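Local atomic coordinates of heme-binding protein A (Haemophilus parasuis 29755, PDB entry 3TPA), a protein that probably binds glutathione outside the cytoplasm as a solute-binding protein of family 5. Residues A[58-63]-A[71-76]; A[283-288]-A[343-348]; A[99-104]-A[162-167]. The protein carries 1 engineered substitution. All coordinates share one frame; numbering follows the deposited sequence.

Interactions 1 and 3 lie on the same side of the chain's centre, their own centres 16 Å apart and their nearest atoms about 6 Å apart without touching. Strand 69-74, half of the hairpin 53-63/69-74 that forms interaction 1, is followed in the chain by helix 94-105, which in interaction 3 meets the chain just before helix 167-175. Interaction 2 joins the ends of helices 286-294 and 335-344 on the opposite side of the chain's centre. Its centre is 55 Å from that of interaction 1 and 54 Å from that of interaction 3, with nearest atoms about 37 and 38 Å away, and it is thus remote from the other two.

Interaction 1: A[58-63]-A[71-76]; sequences AERWEI and TFYLRQ
Glu62 O accepts two hydrogen bonds, from Thr71 N at 2.9 Å and from a water that also bonds Thr71 OG1; Glu62 N returns a bond to Thr71 O. This ring pairs the strands of the 53-63/69-74 hairpin antiparallel, their axes at 166°. The register then slips by one at Glu59 and Arg60, which both face Tyr73, a classic beta bulge: Tyr73 O takes Glu59 N at 2.8 Å while Tyr73 N gives to Arg60 O at 3.0 Å. On the face bearing Arg60, Glu62 and Tyr73, Arg60 CG stands between the backbone N and the carbonyl carbon (chi1 65°), and the extended chain lays its guanidinium flat over the Tyr73 ring, planes 18° apart, Arg60 CZ 3.9 Å from the ring centroid. In the guanidinium plane, Arg60 NH1 reaches Glu62 OE2 at 3.0 Å in a straight salt bridge, and Tyr73 OH donates to Glu62 OE1 at 2.7 Å; both meet the carboxylate from above its plane. On the face of Trp61 and Phe72 the contacts are between carbons: Phe72 CD1 sits 3.7 Å from Trp61 CB and, at its ring edge, meets Ala58 CB; Ile154 touches both side chains. With a cation and a phenol each bonded to one carboxylate oxygen, the Glu62 charge is probably stabilised, and stacking and the bond to Glu62 together probably fix the orientation of the Tyr73 ring.

Interaction 2: A[283-288]-A[343-348]; sequences LNNVKV and AEAGYP
Lys287 and Ala345 bring the backbones nearest, CA to CA 5.8 Å, where the first turn of helix 286-294 meets the chain just leaving helix 335-344. Ala345 CB is the common point of the apolar part: Lys287 CB and Val288 CG2 each lie 3.8 Å from that methyl, and the Asn285 amide approaches it too. Val288 CG2, standing beside its own backbone N, also reaches Tyr347, with Val288 CG2 3.7 Å from Tyr347 CD2 and about equally near CE2, the two side chains crossing at about a right angle.

Both helix ends carry a recognised terminal motif. Asn285 is the N-cap: with CG anti to the backbone N (chi1 -179°), OD1 turns back to accept from Val288 N at 3.2 Å, a donor lying above the carbonyl plane, and more weakly from Lys287 N. Helix 335-344 closes with a Schellman motif, in which Gly346 has positive phi (100°) and Gly346 N bonds Ala343 O at 2.8 Å. Ala345, just before Gly346, is what meets the Asn285 cap. The amide of Asn285 works on both sides: OD1 serves its own helix, while ND2 donates to a water at 3.1 Å that also bonds Tyr347 OH.

At the other end of the contact, Lys287 runs fully extended across Glu344. Lys287 NZ meets Glu344 OE2 at 2.8 Å, on the anti side and somewhat out of the carboxylate plane, in a salt bridge. A second water accepts from Lys287 NZ and donates to Glu344 O, tying the same ammonium to the backbone of the last helical turn. Lys287 also touches Leu341, and Val288 touches Leu342, both on helix 335-344.

Interaction 3: A[99-104]-A[162-167]; sequences FSFQRQ and LSIYSK
Ser100 OG accepts from Tyr165 N at 3.0 Å, the one hydrogen bond between residues 99-104 and 162-167. The hydroxyl stands beside its own backbone N (chi1 -55°), where it also bonds Asp96 O one turn earlier; it therefore links the helix backbone to the chain lying beside it. Ile164 CG2 and Tyr165 CB lie beside the same oxygen, at 3.9 and 3.8 Å from Ser100 OG.

Phe101 presents its ring to Leu162. Leu162 CD2 sits over one face, 4.1 Å from the Phe101 ring centroid and only 13° off its normal, a CH-pi contact, while Leu162 CD1 touches Phe101 CZ at 4.0 Å. Ile164 CD1 approaches that ring at its edge. Gln104 crosses Leu162 obliquely, and Gln104 NE2 lies 3.8 Å from that same Leu162 CD2 and bonds Phe161 O.

At the start of the helix segment, Phe99 CG is anti to the backbone N (chi1 174°). Lys167 CA stands over one face of the Phe99 ring, and Phe99 CD1 is 4.0 Å from Lys167 CG. The chain 162-167 lies beside helix 94-105 and leads into helix 167-175, Lys167 N bonding Asp96 OD1. Leu182 of helix 181-184 touches Phe99, Arg103 and Tyr165, and strand 131-136 packs on Phe101 through Leu131 and Val134.

Interaction 1: A[58-63]-A[71-76]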
# COMPACT_ATOMS: atom_id res chain seq x y z
N ALA A 58 -17.82 3.77 12.89
CA ALA A 58 -18.52 5.04 12.86
C ALA A 58 -19.69 4.91 11.88
O ALA A 58 -19.48 4.60 10.70
CB ALA A 58 -17.60 6.18 12.44
N GLU A 59 -20.91 5.12 12.37
CA GLU A 59 -22.07 5.01 11.50
C GLU A 59 -22.08 6.22 10.57
O GLU A 59 -22.56 6.14 9.45
CB GLU A 59 -23.36 4.93 12.32
CG GLU A 59 -23.67 6.17 13.12
CD GLU A 59 -24.81 5.96 14.10
OE1 GLU A 59 -25.47 4.89 14.03
OE2 GLU A 59 -25.05 6.85 14.93
N ARG A 60 -21.54 7.33 11.05
CA ARG A 60 -21.38 8.51 10.21
C ARG A 60 -20.30 9.42 10.77
O ARG A 60 -19.83 9.23 11.89
CB ARG A 60 -22.71 9.26 10.06
CG ARG A 60 -23.24 9.86 11.33
CD ARG A 60 -24.46 10.76 11.07
NE ARG A 60 -24.75 11.55 12.25
CZ ARG A 60 -24.38 12.82 12.42
NH1 ARG A 60 -23.74 13.45 11.44
NH2 ARG A 60 -24.67 13.45 13.55
N TRP A 61 -19.87 10.39 9.97
CA TRP A 61 -18.85 11.33 10.41
C TRP A 61 -19.03 12.69 9.74
O TRP A 61 -19.65 12.79 8.68
CB TRP A 61 -17.43 10.79 10.14
CG TRP A 61 -17.09 10.63 8.69
CD1 TRP A 61 -16.37 11.50 7.91
CD2 TRP A 61 -17.44 9.54 7.84
NE1 TRP A 61 -16.26 11.01 6.63
CE2 TRP A 61 -16.91 9.81 6.56
CE3 TRP A 61 -18.17 8.36 8.03
CZ2 TRP A 61 -17.08 8.95 5.49
CZ3 TRP A 61 -18.34 7.51 6.97
CH2 TRP A 61 -17.80 7.81 5.71
N GLU A 62 -18.50 13.72 10.39
CA GLU A 62 -18.55 15.08 9.90
C GLU A 62 -17.14 15.67 9.90
O GLU A 62 -16.34 15.38 10.79
CB GLU A 62 -19.44 15.93 10.80
CG GLU A 62 -20.87 15.43 10.89
CD GLU A 62 -21.68 16.20 11.93
OE1 GLU A 62 -21.07 16.72 12.89
OE2 GLU A 62 -22.92 16.28 11.79
N ILE A 63 -16.85 16.50 8.91
CA ILE A 63 -15.58 17.20 8.87
C ILE A 63 -15.85 18.69 8.85
O ILE A 63 -16.64 19.18 8.05
CB ILE A 63 -14.74 16.79 7.64
CG1 ILE A 63 -14.49 15.28 7.66
CG2 ILE A 63 -13.42 17.56 7.62
CD1 ILE A 63 -14.10 14.67 6.31
N THR A 71 -15.28 14.38 13.34
CA THR A 71 -16.15 13.90 14.41
C THR A 71 -16.82 12.61 13.97
O THR A 71 -17.54 12.60 12.99
CB THR A 71 -17.26 14.90 14.76
OG1 THR A 71 -16.67 16.18 15.01
CG2 THR A 71 -18.02 14.44 16.01
N PHE A 72 -16.55 11.53 14.70
CA PHE A 72 -17.08 10.21 14.36
C PHE A 72 -18.16 9.86 15.33
O PHE A 72 -17.95 9.90 16.54
CB PHE A 72 -15.98 9.15 14.42
CG PHE A 72 -14.89 9.38 13.43
CD1 PHE A 72 -14.99 8.89 12.13
CD2 PHE A 72 -13.78 10.14 13.77
CE1 PHE A 72 -14.00 9.13 11.21
CE2 PHE A 72 -12.78 10.39 12.85
CZ PHE A 72 -12.89 9.89 11.57
N TYR A 73 -19.34 9.53 14.81
CA TYR A 73 -20.47 9.07 15.62
C TYR A 73 -20.56 7.55 15.54
O TYR A 73 -20.85 7.00 14.49
CB TYR A 73 -21.77 9.73 15.15
CG TYR A 73 -21.70 11.24 15.17
CD1 TYR A 73 -21.91 11.95 16.34
CD2 TYR A 73 -21.39 11.95 14.03
CE1 TYR A 73 -21.84 13.34 16.37
CE2 TYR A 73 -21.31 13.34 14.04
CZ TYR A 73 -21.53 14.02 15.21
OH TYR A 73 -21.45 15.39 15.21
N LEU A 74 -20.34 6.89 16.67
CA LEU A 74 -20.18 5.44 16.69
C LEU A 74 -21.49 4.66 16.61
O LEU A 74 -22.47 4.98 17.28
CB LEU A 74 -19.39 5.03 17.93
CG LEU A 74 -18.06 5.74 18.19
CD1 LEU A 74 -17.43 5.26 19.47
CD2 LEU A 74 -17.08 5.56 17.01
N ARG A 75 -21.49 3.63 15.76
CA ARG A 75 -22.56 2.63 15.66
C ARG A 75 -22.87 2.07 17.04
O ARG A 75 -21.96 1.78 17.82
CB ARG A 75 -22.05 1.48 14.77
CG ARG A 75 -23.06 0.47 14.34
CD ARG A 75 -22.46 -0.44 13.26
NE ARG A 75 -21.90 0.34 12.15
CZ ARG A 75 -22.62 0.83 11.14
NH1 ARG A 75 -22.03 1.54 10.18
NH2 ARG A 75 -23.93 0.62 11.09
N GLN A 76 -24.15 1.88 17.36
CA GLN A 76 -24.48 1.35 18.68
C GLN A 76 -24.66 -0.17 18.69
O GLN A 76 -24.93 -0.77 17.65
CB GLN A 76 -25.72 2.05 19.24
CG GLN A 76 -25.52 3.53 19.43
CD GLN A 76 -26.38 4.07 20.53
OE1 GLN A 76 -25.90 4.32 21.63
NE2 GLN A 76 -27.67 4.25 20.25
O HOH W 1 -26.25 2.66 15.22
O HOH W 2 -23.89 7.46 17.23
O HOH W 3 -16.16 17.63 12.85

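Interaction 2: A[283-288]-A[343-348]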
# COMPACT_ATOMS: atom_id res chain seq x y z
N LEU A 283 21.98 16.02 -16.31
CA LEU A 283 20.62 15.68 -15.91
C LEU A 283 19.82 16.89 -15.40
O LEU A 283 18.61 16.80 -15.21
CB LEU A 283 20.65 14.58 -14.85
CG LEU A 283 21.33 13.27 -15.28
CD1 LEU A 283 21.20 12.22 -14.19
CD2 LEU A 283 20.74 12.74 -16.58
N ASN A 284 20.51 18.00 -15.14
CA ASN A 284 19.83 19.24 -14.74
C ASN A 284 19.08 19.88 -15.91
O ASN A 284 18.26 20.79 -15.73
CB ASN A 284 20.82 20.25 -14.15
CG ASN A 284 20.15 21.55 -13.76
OD1 ASN A 284 20.20 22.54 -14.50
ND2 ASN A 284 19.48 21.56 -12.61
N ASN A 285 19.36 19.39 -17.10
CA ASN A 285 18.84 19.94 -18.33
C ASN A 285 17.58 19.21 -18.78
O ASN A 285 17.60 18.02 -19.08
CB ASN A 285 19.93 19.85 -19.39
CG ASN A 285 19.52 20.43 -20.71
OD1 ASN A 285 18.44 20.13 -21.22
ND2 ASN A 285 20.38 21.25 -21.29
N VAL A 286 16.46 19.91 -18.83
CA VAL A 286 15.18 19.25 -19.07
C VAL A 286 15.14 18.51 -20.40
O VAL A 286 14.52 17.44 -20.52
CB VAL A 286 14.01 20.26 -18.99
CG1 VAL A 286 14.21 21.36 -20.01
CG2 VAL A 286 12.68 19.57 -19.24
N LYS A 287 15.77 19.06 -21.43
CA LYS A 287 15.76 18.41 -22.73
C LYS A 287 16.55 17.11 -22.67
O LYS A 287 16.19 16.14 -23.31
CB LYS A 287 16.28 19.34 -23.83
CG LYS A 287 15.40 20.60 -24.06
CD LYS A 287 15.87 21.39 -25.28
CE LYS A 287 15.21 22.77 -25.39
NZ LYS A 287 15.69 23.48 -26.63
N VAL A 288 17.62 17.09 -21.88
CA VAL A 288 18.36 15.85 -21.72
C VAL A 288 17.49 14.80 -21.06
O VAL A 288 17.47 13.64 -21.49
CB VAL A 288 19.66 16.04 -20.92
CG1 VAL A 288 20.24 14.68 -20.54
CG2 VAL A 288 20.66 16.84 -21.74
N ALA A 343 21.35 16.62 -29.05
CA ALA A 343 22.10 17.62 -29.81
C ALA A 343 21.55 19.01 -29.49
O ALA A 343 22.29 19.93 -29.14
CB ALA A 343 22.00 17.34 -31.32
N GLU A 344 20.24 19.15 -29.60
CA GLU A 344 19.55 20.38 -29.24
C GLU A 344 19.95 20.92 -27.86
O GLU A 344 20.12 22.12 -27.69
CB GLU A 344 18.04 20.18 -29.32
CG GLU A 344 17.25 21.44 -29.13
CD GLU A 344 15.77 21.26 -29.43
OE1 GLU A 344 15.41 20.30 -30.15
OE2 GLU A 344 14.97 22.08 -28.96
N ALA A 345 20.10 20.02 -26.89
CA ALA A 345 20.45 20.42 -25.52
C ALA A 345 21.94 20.75 -25.37
O ALA A 345 22.38 21.13 -24.29
CB ALA A 345 20.04 19.31 -24.53
N GLY A 346 22.70 20.60 -26.45
CA GLY A 346 24.12 20.93 -26.44
C GLY A 346 25.06 19.75 -26.27
O GLY A 346 26.24 19.90 -25.94
N TYR A 347 24.54 18.55 -26.50
CA TYR A 347 25.31 17.33 -26.33
C TYR A 347 25.30 16.49 -27.60
O TYR A 347 24.58 15.51 -27.67
CB TYR A 347 24.76 16.51 -25.17
CG TYR A 347 24.85 17.24 -23.85
CD1 TYR A 347 26.03 17.21 -23.11
CD2 TYR A 347 23.78 17.96 -23.36
CE1 TYR A 347 26.13 17.89 -21.91
CE2 TYR A 347 23.88 18.65 -22.17
CZ TYR A 347 25.06 18.60 -21.44
OH TYR A 347 25.16 19.29 -20.25
N PRO A 348 26.11 16.87 -28.60
CA PRO A 348 26.14 16.12 -29.87
C PRO A 348 26.82 14.76 -29.72
O PRO A 348 26.53 13.84 -30.49
CB PRO A 348 26.94 17.03 -30.80
CG PRO A 348 27.79 17.86 -29.90
CD PRO A 348 26.99 18.05 -28.64
O HOH W 4 23.12 21.28 -19.79
O HOH W 5 18.26 23.92 -25.89

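Interaction 3: A[99-104]-A[162-167]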
# COMPACT_ATOMS: atom_id res chain seq x y z
N PHE A 99 -8.41 4.50 23.20
CA PHE A 99 -7.36 3.53 23.54
C PHE A 99 -6.53 3.12 22.31
O PHE A 99 -5.29 3.10 22.35
CB PHE A 99 -7.98 2.28 24.19
CG PHE A 99 -6.99 1.17 24.45
CD1 PHE A 99 -6.32 1.09 25.66
CD2 PHE A 99 -6.71 0.23 23.46
CE1 PHE A 99 -5.41 0.08 25.89
CE2 PHE A 99 -5.80 -0.79 23.69
CZ PHE A 99 -5.14 -0.86 24.90
N SER A 100 -7.21 2.80 21.21
CA SER A 100 -6.53 2.22 20.05
C SER A 100 -5.59 3.23 19.39
O SER A 100 -4.49 2.89 18.96
CB SER A 100 -7.55 1.69 19.05
OG SER A 100 -8.42 0.76 19.70
N PHE A 101 -6.03 4.49 19.31
CA PHE A 101 -5.20 5.57 18.80
C PHE A 101 -4.09 5.92 19.77
O PHE A 101 -2.93 6.07 19.38
CB PHE A 101 -6.05 6.82 18.53
CG PHE A 101 -6.73 6.81 17.19
CD1 PHE A 101 -6.26 7.58 16.15
CD2 PHE A 101 -7.82 5.98 16.96
CE1 PHE A 101 -6.88 7.57 14.92
CE2 PHE A 101 -8.44 5.96 15.73
CZ PHE A 101 -7.97 6.74 14.71
N GLN A 102 -4.45 6.07 21.04
CA GLN A 102 -3.51 6.62 22.02
C GLN A 102 -2.39 5.65 22.40
O GLN A 102 -1.29 6.09 22.71
CB GLN A 102 -4.26 7.16 23.25
CG GLN A 102 -5.04 8.48 22.97
CD GLN A 102 -4.18 9.55 22.37
OE1 GLN A 102 -4.40 9.97 21.23
NE2 GLN A 102 -3.18 10.00 23.11
N ARG A 103 -2.64 4.35 22.35
CA ARG A 103 -1.58 3.38 22.59
C ARG A 103 -0.40 3.75 21.69
O ARG A 103 0.77 3.69 22.09
CB ARG A 103 -2.03 1.95 22.28
CG ARG A 103 -0.92 0.92 22.44
CD ARG A 103 -1.27 -0.43 21.83
NE ARG A 103 -0.18 -1.37 22.07
CZ ARG A 103 -0.23 -2.67 21.85
NH1 ARG A 103 -1.33 -3.24 21.37
NH2 ARG A 103 0.83 -3.41 22.12
N GLN A 104 -0.75 4.18 20.49
CA GLN A 104 0.21 4.50 19.46
C GLN A 104 0.80 5.90 19.60
O GLN A 104 2.01 6.06 19.54
CB GLN A 104 -0.44 4.33 18.08
CG GLN A 104 -1.10 2.94 17.91
CD GLN A 104 -1.45 2.61 16.49
OE1 GLN A 104 -0.64 2.77 15.58
NE2 GLN A 104 -2.67 2.15 16.28
N LEU A 162 -5.15 1.00 12.20
CA LEU A 162 -6.11 1.71 13.05
C LEU A 162 -7.35 0.87 13.39
O LEU A 162 -8.43 1.40 13.65
CB LEU A 162 -6.45 3.10 12.47
CG LEU A 162 -5.24 4.04 12.53
CD1 LEU A 162 -5.53 5.39 11.84
CD2 LEU A 162 -4.77 4.30 13.98
N SER A 163 -7.18 -0.44 13.39
CA SER A 163 -8.21 -1.36 13.88
C SER A 163 -8.54 -1.02 15.32
O SER A 163 -7.65 -0.62 16.08
CB SER A 163 -7.72 -2.79 13.81
OG SER A 163 -7.62 -3.23 12.47
N ILE A 164 -9.80 -1.19 15.70
CA ILE A 164 -10.21 -0.82 17.05
C ILE A 164 -10.19 -2.04 17.96
O ILE A 164 -10.90 -3.03 17.71
CB ILE A 164 -11.61 -0.18 17.04
CG1 ILE A 164 -11.64 1.05 16.12
CG2 ILE A 164 -12.06 0.18 18.45
CD1 ILE A 164 -10.61 2.11 16.46
N TYR A 165 -9.34 -1.97 18.98
CA TYR A 165 -9.22 -2.98 20.02
C TYR A 165 -10.20 -2.71 21.17
O TYR A 165 -10.82 -1.65 21.26
CB TYR A 165 -7.82 -2.92 20.63
CG TYR A 165 -6.68 -3.32 19.72
CD1 TYR A 165 -5.90 -4.44 19.99
CD2 TYR A 165 -6.37 -2.57 18.58
CE1 TYR A 165 -4.83 -4.81 19.16
CE2 TYR A 165 -5.33 -2.92 17.76
CZ TYR A 165 -4.56 -4.04 18.04
OH TYR A 165 -3.52 -4.37 17.20
N SER A 166 -10.31 -3.68 22.07
CA SER A 166 -11.20 -3.56 23.20
C SER A 166 -10.42 -3.06 24.41
O SER A 166 -9.49 -3.70 24.85
CB SER A 166 -11.80 -4.92 23.54
OG SER A 166 -12.38 -4.89 24.84
N LYS A 167 -10.80 -1.90 24.94
CA LYS A 167 -10.14 -1.42 26.14
C LYS A 167 -10.54 -2.26 27.35
O LYS A 167 -9.75 -2.45 28.26
CB LYS A 167 -10.44 0.07 26.39
CG LYS A 167 -9.73 0.63 27.63
CD LYS A 167 -10.11 2.09 27.86
CE LYS A 167 -9.20 2.77 28.88
NZ LYS A 167 -9.28 2.18 30.24